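Local coordinates for transcriptional regulator, MarR family (Neisseria meningitidis serogroup B, PDB 3G3Z), which probably binds DNA as a transcription factor of the MarR family, using a winged helix-turn-helix fold, at residues Thr68-Gln72 and Gly73-Trp77. Residues are numbered along the deposited sequence; the frame is centred on the assembly and turned at random.
Sequences TLAGQ and GLIEW
Ile75 lays its CG1 branch over the last turn of the helix, where CG1 comes 3.4 Å from the backbone N of Ala70 and 3.7 Å from CB of Leu69. That reach follows from chi1 of 63°, which sets CG1 between the backbone N and the carbonyl carbon and carries CD1 back to Leu69 CB. The methyl CB of Ala70 meets the six-membered ring of Trp77 obliquely, 3.5 Å from CZ3. Leu74 reaches back as well: its CD1 sits 3.9 Å from Leu69 CD2 and also packs on Gln72, whose side chain runs alongside it in the same direction.

A Schellman motif folds the chain back for these contacts. Leu74 N donates to Leu69 O at 2.8 Å, with a moderately bent N-H...O angle of 158°, whereas Gly73 N reaches Ala70 O from above the carbonyl plane, with a C=O...N angle of only 113°. Gly73 supplies the positive phi at the turn.

Helix 59-71 thus passes through a three-residue turn into strand 75-77, which pairs antiparallel with strand 89-91 as in the wing of a winged helix domain. Leu69 and Ile75 also pack on helix 31-43, while Leu74 touches helix 93-117; the indole of Trp77 is tied to Gln48 through NE1 and makes a cation-pi contact with Arg84.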
ATOM      1  N   THR A  68       0.103  -9.874 -21.942  1.00 21.89           N
ATOM      2  CA  THR A  68      -1.341  -9.718 -22.188  1.00 21.53           C
ATOM      3  C   THR A  68      -1.647  -8.500 -23.051  1.00 22.49           C
ATOM      4  O   THR A  68      -2.419  -8.594 -24.015  1.00 25.40           O
ATOM      5  CB  THR A  68      -2.179  -9.661 -20.880  1.00 22.05           C
ATOM      6  OG1 THR A  68      -1.882 -10.799 -20.071  1.00 17.66           O
ATOM      7  CG2 THR A  68      -3.679  -9.683 -21.194  1.00 21.13           C
ATOM      8  N   LEU A  69      -1.021  -7.369 -22.726  1.00 20.86           N
ATOM      9  CA  LEU A  69      -1.255  -6.126 -23.459  1.00 19.48           C
ATOM     10  C   LEU A  69      -0.756  -6.162 -24.914  1.00 20.31           C
ATOM     11  O   LEU A  69      -1.412  -5.616 -25.817  1.00 20.57           O
ATOM     12  CB  LEU A  69      -0.695  -4.927 -22.682  1.00 20.29           C
ATOM     13  CG  LEU A  69      -1.428  -4.587 -21.365  1.00 18.26           C
ATOM     14  CD1 LEU A  69      -0.605  -3.646 -20.520  1.00 13.98           C
ATOM     15  CD2 LEU A  69      -2.826  -3.995 -21.597  1.00 16.39           C
ATOM     16  N   ALA A  70       0.391  -6.808 -25.140  1.00 19.69           N
ATOM     17  CA  ALA A  70       0.924  -6.983 -26.490  1.00 20.09           C
ATOM     18  C   ALA A  70       0.011  -7.878 -27.313  1.00 19.21           C
ATOM     19  O   ALA A  70      -0.247  -7.593 -28.476  1.00 19.43           O
ATOM     20  CB  ALA A  70       2.342  -7.551 -26.457  1.00 19.39           C
ATOM     21  N   GLY A  71      -0.482  -8.951 -26.690  1.00 20.36           N
ATOM     22  CA  GLY A  71      -1.431  -9.871 -27.317  1.00 22.51           C
ATOM     23  C   GLY A  71      -2.740  -9.183 -27.663  1.00 23.48           C
ATOM     24  O   GLY A  71      -3.469  -9.619 -28.556  1.00 23.00           O
ATOM     25  N   GLN A  72      -3.038  -8.094 -26.962  1.00 22.90           N
ATOM     26  CA  GLN A  72      -4.213  -7.293 -27.284  1.00 20.91           C
ATOM     27  C   GLN A  72      -3.884  -6.187 -28.270  1.00 19.47           C
ATOM     28  O   GLN A  72      -4.748  -5.372 -28.608  1.00 20.77           O
ATOM     29  CB  GLN A  72      -4.843  -6.737 -26.017  1.00 21.62           C
ATOM     30  CG  GLN A  72      -5.651  -7.782 -25.265  1.00 24.73           C
ATOM     31  CD  GLN A  72      -6.756  -7.155 -24.446  1.00 30.21           C
ATOM     32  OE1 GLN A  72      -7.942  -7.330 -24.740  1.00 32.38           O
ATOM     33  NE2 GLN A  72      -6.376  -6.400 -23.427  1.00 26.33           N
ATOM     34  N   GLY A  73      -2.637  -6.174 -28.736  1.00 17.00           N
ATOM     35  CA  GLY A  73      -2.150  -5.163 -29.674  1.00 18.80           C
ATOM     36  C   GLY A  73      -2.034  -3.754 -29.100  1.00 21.37           C
ATOM     37  O   GLY A  73      -1.957  -2.783 -29.849  1.00 22.25           O
ATOM     38  N   LEU A  74      -2.005  -3.636 -27.775  1.00 22.69           N
ATOM     39  CA  LEU A  74      -2.020  -2.326 -27.123  1.00 22.91           C
ATOM     40  C   LEU A  74      -0.631  -1.742 -26.865  1.00 24.97           C
ATOM     41  O   LEU A  74      -0.480  -0.524 -26.727  1.00 23.75           O
ATOM     42  CB  LEU A  74      -2.832  -2.388 -25.826  1.00 21.82           C
ATOM     43  CG  LEU A  74      -4.300  -2.778 -26.019  1.00 22.01           C
ATOM     44  CD1 LEU A  74      -4.986  -3.060 -24.683  1.00 20.41           C
ATOM     45  CD2 LEU A  74      -5.048  -1.703 -26.832  1.00 24.61           C
ATOM     46  N   ILE A  75       0.373  -2.620 -26.792  1.00 25.90           N
ATOM     47  CA  ILE A  75       1.769  -2.225 -26.596  1.00 26.41           C
ATOM     48  C   ILE A  75       2.693  -2.954 -27.580  1.00 28.15           C
ATOM     49  O   ILE A  75       2.251  -3.850 -28.298  1.00 26.93           O
ATOM     50  CB  ILE A  75       2.247  -2.481 -25.137  1.00 25.26           C
ATOM     51  CG1 ILE A  75       2.196  -3.974 -24.804  1.00 25.59           C
ATOM     52  CG2 ILE A  75       1.443  -1.636 -24.131  1.00 25.56           C
ATOM     53  CD1 ILE A  75       2.906  -4.352 -23.526  1.00 26.98           C
ATOM     54  N   GLU A  76       3.972  -2.574 -27.596  1.00 31.00           N
ATOM     55  CA  GLU A  76       4.961  -3.210 -28.464  1.00 34.26           C
ATOM     56  C   GLU A  76       6.393  -2.994 -27.971  1.00 37.40           C
ATOM     57  O   GLU A  76       6.731  -1.932 -27.445  1.00 38.17           O
ATOM     58  CB  GLU A  76       4.825  -2.682 -29.894  1.00 33.80           C
ATOM     59  CG  GLU A  76       5.156  -1.195 -30.036  1.00 36.23           C
ATOM     60  CD  GLU A  76       4.592  -0.576 -31.295  1.00 37.58           C
ATOM     61  OE1 GLU A  76       4.205  -1.324 -32.215  1.00 34.07           O
ATOM     62  OE2 GLU A  76       4.533   0.669 -31.360  1.00 41.08           O
ATOM     63  N   TRP A  77       7.228  -4.014 -28.140  1.00 40.95           N
ATOM     64  CA  TRP A  77       8.666  -3.876 -27.950  1.00 44.23           C
ATOM     65  C   TRP A  77       9.263  -3.377 -29.253  1.00 46.37           C
ATOM     66  O   TRP A  77       8.823  -3.775 -30.334  1.00 46.39           O
ATOM     67  CB  TRP A  77       9.300  -5.224 -27.606  1.00 44.96           C
ATOM     68  CG  TRP A  77       8.820  -5.814 -26.327  1.00 48.49           C
ATOM     69  CD1 TRP A  77       9.341  -5.606 -25.081  1.00 50.18           C
ATOM     70  CD2 TRP A  77       7.720  -6.717 -26.156  1.00 49.81           C
ATOM     71  NE1 TRP A  77       8.636  -6.325 -24.144  1.00 50.76           N
ATOM     72  CE2 TRP A  77       7.634  -7.015 -24.775  1.00 51.04           C
ATOM     73  CE3 TRP A  77       6.799  -7.305 -27.035  1.00 50.98           C
ATOM     74  CZ2 TRP A  77       6.658  -7.874 -24.250  1.00 50.38           C
ATOM     75  CZ3 TRP A  77       5.832  -8.162 -26.512  1.00 51.28           C
ATOM     76  CH2 TRP A  77       5.769  -8.436 -25.132  1.00 50.78           C
TER